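Local coordinates for protein N-acetylmuramoyl-L-alanine amidase (Mycolicibacterium smegmatis, PDB 7AGM) that probably hydrolyses the amide bond between N-acetylmuramic acid and L-alanine in peptidoglycan, as a zinc-dependent amidase of the Amidase_3 family, at residues 5-11 / 216-220; 53-57 / 76-81. All coordinates share one frame. Residue numbers count along the deposited sequence, not the author numbering.

Contact 1: residues 5-11 / 216-220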
ATOM      1  N   ASN A   5       9.886   0.267  21.785  1.00 27.72           N
ATOM      2  CA  ASN A   5       8.726  -0.568  22.094  1.00 24.95           C
ATOM      3  C   ASN A   5       7.931  -0.962  20.851  1.00 22.26           C
ATOM      4  O   ASN A   5       6.711  -1.131  20.914  1.00 23.06           O
ATOM      5  CB  ASN A   5       7.826   0.042  23.175  1.00 26.36           C
ATOM      6  CG  ASN A   5       7.735  -0.832  24.410  1.00 40.11           C
ATOM      7  OD1 ASN A   5       7.020  -1.832  24.423  1.00 49.42           O
ATOM      8  ND2 ASN A   5       8.470  -0.465  25.450  1.00 78.01           N
ATOM      9  N   ILE A   6       8.610  -1.129  19.715  1.00 19.29           N
ATOM     10  CA  ILE A   6       7.951  -1.617  18.510  1.00 17.63           C
ATOM     11  C   ILE A   6       8.350  -3.035  18.128  1.00 17.21           C
ATOM     12  O   ILE A   6       7.611  -3.674  17.363  1.00 17.40           O
ATOM     13  CB  ILE A   6       8.085  -0.671  17.297  1.00 18.31           C
ATOM     14  CG1 ILE A   6       9.526  -0.604  16.797  1.00 18.89           C
ATOM     15  CG2 ILE A   6       7.548   0.702  17.629  1.00 18.38           C
ATOM     16  CD1 ILE A   6       9.630  -0.049  15.391  1.00 19.96           C
ATOM     17  N   ALA A   7       9.482  -3.545  18.611  1.00 17.65           N
ATOM     18  CA  ALA A   7       9.853  -4.916  18.292  1.00 17.00           C
ATOM     19  C   ALA A   7       8.757  -5.861  18.765  1.00 16.89           C
ATOM     20  O   ALA A   7       8.131  -5.645  19.806  1.00 17.17           O
ATOM     21  CB  ALA A   7      11.188  -5.274  18.943  1.00 17.51           C
ATOM     22  N   GLY A   8       8.476  -6.877  17.961  1.00 16.28           N
ATOM     23  CA  GLY A   8       7.416  -7.812  18.253  1.00 16.21           C
ATOM     24  C   GLY A   8       6.056  -7.426  17.705  1.00 15.34           C
ATOM     25  O   GLY A   8       5.186  -8.296  17.588  1.00 15.60           O
ATOM     26  N   MET A   9       5.840  -6.150  17.377  1.00 14.72           N
ATOM     27  CA  MET A   9       4.584  -5.767  16.753  1.00 14.64           C
ATOM     28  C   MET A   9       4.492  -6.369  15.354  1.00 13.89           C
ATOM     29  O   MET A   9       5.493  -6.790  14.768  1.00 14.33           O
ATOM     30  CB  MET A   9       4.436  -4.242  16.746  1.00 15.58           C
ATOM     31  CG  MET A   9       4.356  -3.665  18.170  1.00 17.68           C
ATOM     32  SD  MET A   9       4.190  -1.868  18.231  1.00 19.50           S
ATOM     33  CE  MET A   9       2.424  -1.647  18.040  1.00 20.07           C
ATOM     34  N   ILE A  10       3.268  -6.432  14.830  1.00 14.02           N
ATOM     35  CA  ILE A  10       2.955  -7.215  13.636  1.00 13.51           C
ATOM     36  C   ILE A  10       2.488  -6.290  12.522  1.00 13.12           C
ATOM     37  O   ILE A  10       1.534  -5.524  12.702  1.00 13.68           O
ATOM     38  CB  ILE A  10       1.878  -8.273  13.933  1.00 14.15           C
ATOM     39  CG1 ILE A  10       2.303  -9.164  15.102  1.00 16.01           C
ATOM     40  CG2 ILE A  10       1.580  -9.079  12.694  1.00 15.19           C
ATOM     41  CD1 ILE A  10       1.149  -9.911  15.712  1.00 17.74           C
ATOM     42  N   VAL A  11       3.135  -6.386  11.361  1.00 12.32           N
ATOM     43  CA  VAL A  11       2.769  -5.619  10.177  1.00 13.12           C
ATOM     44  C   VAL A  11       2.457  -6.588   9.045  1.00 12.75           C
ATOM     45  O   VAL A  11       3.273  -7.466   8.725  1.00 13.21           O
ATOM     46  CB  VAL A  11       3.900  -4.660   9.755  1.00 13.05           C
ATOM     47  CG1 VAL A  11       3.547  -3.937   8.451  1.00 14.29           C
ATOM     48  CG2 VAL A  11       4.219  -3.670  10.878  1.00 13.67           C
ATOM     49  N   LEU A 216       3.688   2.690  14.564  1.00 14.71           N
ATOM     50  CA  LEU A 216       3.793   1.651  15.587  1.00 15.21           C
ATOM     51  C   LEU A 216       4.233   2.235  16.921  1.00 17.62           C
ATOM     52  O   LEU A 216       3.699   1.869  17.975  1.00 18.96           O
ATOM     53  CB  LEU A 216       4.773   0.565  15.137  1.00 13.64           C
ATOM     54  CG  LEU A 216       4.341  -0.322  13.964  1.00 13.81           C
ATOM     55  CD1 LEU A 216       5.483  -1.287  13.656  1.00 14.26           C
ATOM     56  CD2 LEU A 216       3.052  -1.082  14.256  1.00 14.62           C
ATOM     57  N   GLY A 217       5.200   3.155  16.893  1.00 17.49           N
ATOM     58  CA  GLY A 217       5.667   3.767  18.126  1.00 19.26           C
ATOM     59  C   GLY A 217       4.598   4.602  18.803  1.00 23.42           C
ATOM     60  O   GLY A 217       4.517   4.640  20.034  1.00 27.45           O
ATOM     61  N   SER A 218       3.767   5.286  18.014  1.00 24.17           N
ATOM     62  CA  SER A 218       2.687   6.081  18.583  1.00 25.57           C
ATOM     63  C   SER A 218       1.661   5.203  19.284  1.00 28.50           C
ATOM     64  O   SER A 218       1.046   5.634  20.268  1.00 34.99           O
ATOM     65  CB  SER A 218       2.008   6.892  17.481  1.00 25.92           C
ATOM     66  OG  SER A 218       1.087   6.080  16.765  1.00 31.79           O
ATOM     67  N   GLN A 219       1.451   3.978  18.797  1.00 30.46           N
ATOM     68  CA  GLN A 219       0.509   3.077  19.447  1.00 28.31           C
ATOM     69  C   GLN A 219       1.016   2.576  20.796  1.00 74.56           C
ATOM     70  O   GLN A 219       0.204   2.170  21.634  1.00 85.43           O
ATOM     71  CB  GLN A 219       0.130   1.917  18.521  1.00 28.59           C
ATOM     72  CG  GLN A 219      -0.551   2.357  17.218  1.00 36.00           C
ATOM     73  CD  GLN A 219      -1.831   3.155  17.452  1.00 53.72           C
ATOM     74  OE1 GLN A 219      -1.838   4.384  17.365  1.00 54.52           O
ATOM     75  NE2 GLN A 219      -2.920   2.454  17.739  1.00 47.39           N
ATOM     76  N   SER A 220       2.325   2.607  21.030  1.00 44.73           N
ATOM     77  CA  SER A 220       2.873   2.268  22.342  1.00 60.12           C
ATOM     78  C   SER A 220       2.849   3.481  23.273  1.00 59.88           C
ATOM     79  O   SER A 220       2.592   3.355  24.473  1.00 57.16           O
ATOM     80  CB  SER A 220       4.301   1.737  22.213  1.00 34.23           C
ATOM     81  OG  SER A 220       4.340   0.593  21.376  1.00 64.94           O
TER
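L216 is the apolar centre of this contact. On the last turn of the C-terminal helix, it directs its CA-to-CB bond toward 5-11, and its side chain meets three residues there. I6 CG2 lies 3.7 Å from L216 CB, M9 CE 3.9 Å from L216 CD2, and V11 CG2 3.9 Å from L216 CD1. I6 also packs on helix backbone: its CG2 is 3.5 Å from G217 N. A type II beta turn from I6 to M9, closed by M9 N to I6 O at 3.0 Å, brings the side chains of I6 and M9 to the helix. In G8, its third residue, a CB would jam against A7 O. Toward the surface, M9 CE comes within 4.3 Å of Q219 CB. At the polar edge S220 OG donates a 3.0 Å hydrogen bond to N5 O. The two chain ends thus meet where strand 10-15 begins. M9 and L216 also touch H101, just before strand 102-109; I6 and V11 pack on V72, just before strand 73-76.

Contact 2: residues 53-57 / 76-81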
ATOM      1  N   HIS A  53       3.120  -4.375 -10.785  1.00 15.02           N
ATOM      2  CA  HIS A  53       3.255  -5.523  -9.894  1.00 15.48           C
ATOM      3  C   HIS A  53       4.710  -5.798  -9.525  1.00 14.65           C
ATOM      4  O   HIS A  53       4.981  -6.273  -8.419  1.00 15.06           O
ATOM      5  CB  HIS A  53       2.565  -6.761 -10.477  1.00 16.41           C
ATOM      6  CG  HIS A  53       3.282  -7.387 -11.637  1.00 17.72           C
ATOM      7  ND1 HIS A  53       4.381  -8.206 -11.484  1.00 18.54           N
ATOM      8  CD2 HIS A  53       3.024  -7.351 -12.965  1.00 18.92           C
ATOM      9  CE1 HIS A  53       4.781  -8.633 -12.668  1.00 20.06           C
ATOM     10  NE2 HIS A  53       3.971  -8.132 -13.586  1.00 20.61           N
ATOM     11  N   SER A  54       5.657  -5.498 -10.424  1.00 15.74           N
ATOM     12  CA  SER A  54       7.065  -5.689 -10.086  1.00 16.73           C
ATOM     13  C   SER A  54       7.579  -4.571  -9.185  1.00 15.87           C
ATOM     14  O   SER A  54       8.361  -4.826  -8.256  1.00 16.20           O
ATOM     15  CB  SER A  54       7.910  -5.798 -11.353  1.00 18.21           C
ATOM     16  OG  SER A  54       7.514  -6.933 -12.110  1.00 19.61           O
ATOM     17  N   PHE A  55       7.130  -3.335  -9.424  1.00 15.91           N
ATOM     18  CA  PHE A  55       7.489  -2.239  -8.532  1.00 15.28           C
ATOM     19  C   PHE A  55       7.013  -2.512  -7.111  1.00 14.70           C
ATOM     20  O   PHE A  55       7.768  -2.334  -6.146  1.00 15.47           O
ATOM     21  CB  PHE A  55       6.891  -0.918  -9.016  1.00 15.54           C
ATOM     22  CG  PHE A  55       6.942   0.158  -7.969  1.00 15.25           C
ATOM     23  CD1 PHE A  55       8.136   0.790  -7.661  1.00 15.59           C
ATOM     24  CD2 PHE A  55       5.804   0.506  -7.254  1.00 15.47           C
ATOM     25  CE1 PHE A  55       8.202   1.764  -6.674  1.00 15.87           C
ATOM     26  CE2 PHE A  55       5.857   1.480  -6.269  1.00 15.24           C
ATOM     27  CZ  PHE A  55       7.050   2.117  -5.975  1.00 15.40           C
ATOM     28  N   THR A  56       5.745  -2.913  -6.955  1.00 14.58           N
ATOM     29  CA  THR A  56       5.228  -3.108  -5.604  1.00 14.31           C
ATOM     30  C   THR A  56       5.918  -4.281  -4.926  1.00 13.91           C
ATOM     31  O   THR A  56       6.202  -4.233  -3.723  1.00 13.86           O
ATOM     32  CB  THR A  56       3.714  -3.323  -5.625  1.00 14.42           C
ATOM     33  OG1 THR A  56       3.408  -4.569  -6.266  1.00 15.41           O
ATOM     34  CG2 THR A  56       2.987  -2.165  -6.334  1.00 14.07           C
ATOM     35  N   TRP A  57       6.208  -5.336  -5.682  1.00 14.48           N
ATOM     36  CA  TRP A  57       6.879  -6.505  -5.121  1.00 15.53           C
ATOM     37  C   TRP A  57       8.255  -6.142  -4.569  1.00 15.47           C
ATOM     38  O   TRP A  57       8.550  -6.366  -3.386  1.00 15.16           O
ATOM     39  CB  TRP A  57       6.983  -7.583  -6.201  1.00 16.61           C
ATOM     40  CG  TRP A  57       7.810  -8.760  -5.807  1.00 17.35           C
ATOM     41  CD1 TRP A  57       9.034  -9.123  -6.312  1.00 18.87           C
ATOM     42  CD2 TRP A  57       7.472  -9.750  -4.829  1.00 18.03           C
ATOM     43  NE1 TRP A  57       9.469 -10.273  -5.707  1.00 19.87           N
ATOM     44  CE2 TRP A  57       8.528 -10.683  -4.797  1.00 19.93           C
ATOM     45  CE3 TRP A  57       6.375  -9.938  -3.982  1.00 18.35           C
ATOM     46  CZ2 TRP A  57       8.526 -11.779  -3.941  1.00 20.33           C
ATOM     47  CZ3 TRP A  57       6.373 -11.036  -3.135  1.00 19.57           C
ATOM     48  CH2 TRP A  57       7.444 -11.937  -3.118  1.00 20.29           C
ATOM     49  N   MET A  76       3.352 -11.333   4.371  1.00 16.47           N
ATOM     50  CA  MET A  76       3.051 -10.749   3.070  1.00 17.80           C
ATOM     51  C   MET A  76       1.847 -11.420   2.422  1.00 17.61           C
ATOM     52  O   MET A  76       1.553 -12.595   2.662  1.00 18.48           O
ATOM     53  CB  MET A  76       4.273 -10.798   2.141  1.00 20.69           C
ATOM     54  CG  MET A  76       5.399  -9.880   2.591  1.00 24.28           C
ATOM     55  SD  MET A  76       6.769  -9.847   1.431  1.00 29.90           S
ATOM     56  CE  MET A  76       5.935  -9.365  -0.074  1.00 41.63           C
ATOM     57  N   SER A  77       1.147 -10.658   1.583  1.00 17.21           N
ATOM     58  CA  SER A  77      -0.038 -11.174   0.912  1.00 17.51           C
ATOM     59  C   SER A  77       0.287 -12.114  -0.241  1.00 18.41           C
ATOM     60  O   SER A  77      -0.585 -12.884  -0.653  1.00 20.13           O
ATOM     61  CB  SER A  77      -0.874 -10.014   0.381  1.00 18.25           C
ATOM     62  OG  SER A  77      -0.144  -9.297  -0.593  1.00 16.90           O
ATOM     63  N   ARG A  78       1.502 -12.062  -0.781  1.00 18.00           N
ATOM     64  CA  ARG A  78       1.899 -12.961  -1.852  1.00 18.32           C
ATOM     65  C   ARG A  78       3.380 -13.254  -1.702  1.00 19.50           C
ATOM     66  O   ARG A  78       4.117 -12.511  -1.048  1.00 19.47           O
ATOM     67  CB  ARG A  78       1.577 -12.388  -3.239  1.00 18.17           C
ATOM     68  CG  ARG A  78       2.247 -11.061  -3.559  1.00 17.98           C
ATOM     69  CD  ARG A  78       1.875 -10.677  -4.980  1.00 17.70           C
ATOM     70  NE  ARG A  78       2.125  -9.292  -5.378  1.00 17.70           N
ATOM     71  CZ  ARG A  78       3.001  -8.916  -6.311  1.00 17.92           C
ATOM     72  NH1 ARG A  78       3.785  -9.813  -6.910  1.00 18.66           N
ATOM     73  NH2 ARG A  78       3.093  -7.637  -6.651  1.00 16.68           N
ATOM     74  N   GLY A  79       3.809 -14.346  -2.335  1.00 21.24           N
ATOM     75  CA  GLY A  79       5.144 -14.867  -2.127  1.00 22.60           C
ATOM     76  C   GLY A  79       6.019 -14.916  -3.361  1.00 23.90           C
ATOM     77  O   GLY A  79       7.132 -15.447  -3.304  1.00 25.89           O
ATOM     78  N   ASN A  80       5.541 -14.373  -4.478  1.00 23.51           N
ATOM     79  CA  ASN A  80       6.331 -14.308  -5.703  1.00 23.56           C
ATOM     80  C   ASN A  80       5.789 -13.180  -6.574  1.00 22.42           C
ATOM     81  O   ASN A  80       4.784 -12.538  -6.250  1.00 21.65           O
ATOM     82  CB  ASN A  80       6.301 -15.636  -6.466  1.00 24.74           C
ATOM     83  CG  ASN A  80       4.900 -16.030  -6.891  1.00 26.21           C
ATOM     84  OD1 ASN A  80       4.219 -15.295  -7.620  1.00 27.18           O
ATOM     85  ND2 ASN A  80       4.460 -17.200  -6.444  1.00 42.71           N
ATOM     86  N   ASP A  81       6.453 -12.967  -7.707  1.00 22.72           N
ATOM     87  CA  ASP A  81       6.075 -11.946  -8.675  1.00 22.30           C
ATOM     88  C   ASP A  81       5.920 -12.548 -10.069  1.00 23.23           C
ATOM     89  O   ASP A  81       6.100 -11.857 -11.071  1.00 23.44           O
ATOM     90  CB  ASP A  81       7.087 -10.798  -8.675  1.00 21.13           C
ATOM     91  CG  ASP A  81       6.600  -9.590  -9.448  1.00 21.82           C
ATOM     92  OD1 ASP A  81       5.415  -9.244  -9.292  1.00 22.52           O
ATOM     93  OD2 ASP A  81       7.397  -8.994 -10.210  1.00 22.50           O
TER
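This contact borders the zinc site of the amidase. The metal is bound by H17, E52 and H107, and 53-57 directly follows E52 on helix 52-69. The side chain of H53 comes about 4 Å from that of H17 (nearest atoms), and that of T56 lies about 6 Å from the zinc ion. D81 meets this first turn of the helix with both carboxylate oxygens. H53 ND1 donates to D81 OD1 at 2.6 Å, and S54 OG donates to D81 OD2 at 2.8 Å. R78 reaches the same turn: its NH2 donates to H53 O at 2.9 Å. Its NH1 forms a salt bridge with D81 OD1, also 2.9 Å, and donates to N80 O at 3.0 Å. The arginine therefore ties its own loop together while it holds the helix. In the fold, the loop begins after M76, the last residue of edge strand 73-76. This strand follows helix 52-69 and lies parallel to strand 10-15, so the helix is part of a beta-alpha-beta crossover. R78 also hydrogen-bonds P15 O, at the end of strand 10-15, and G16 O just beyond it, next to H17; T56 OG1 hydrogen-bonds G16 O too. W57 fills the space beside these polar groups. D81 CB sits over its five-membered ring, 3.6 Å from the centroid, as a CH-pi contact. The R78 guanidinium turns a face to W57 CE3, with NH1 3.9 Å from that atom. At the far end of the indole, M76 CE packs 3.5 Å from W57 CZ3, and W57 CH2 approaches G79 C at 3.3 Å.

Overall arrangement
Both contacts are partly buried and both adjoin strand 10-15, but at its two opposite ends. The centre of contact 1 lies about 18 Å from the chain centre, against about 11 Å for contact 2, and away from the zinc. Their centres are about 24 Å apart and they do not touch. Contact 1 reaches the start of strand 10-15; contact 2 is linked to the end of that strand through R78 and T56. Contact 1 is mainly apolar, with one hydrogen bond at its exposed edge. Contact 2, bordering the metal site, combines a charged hydrogen-bond network with packing on W57. Along the chain, contact 2 is nested within the span closed by contact 1.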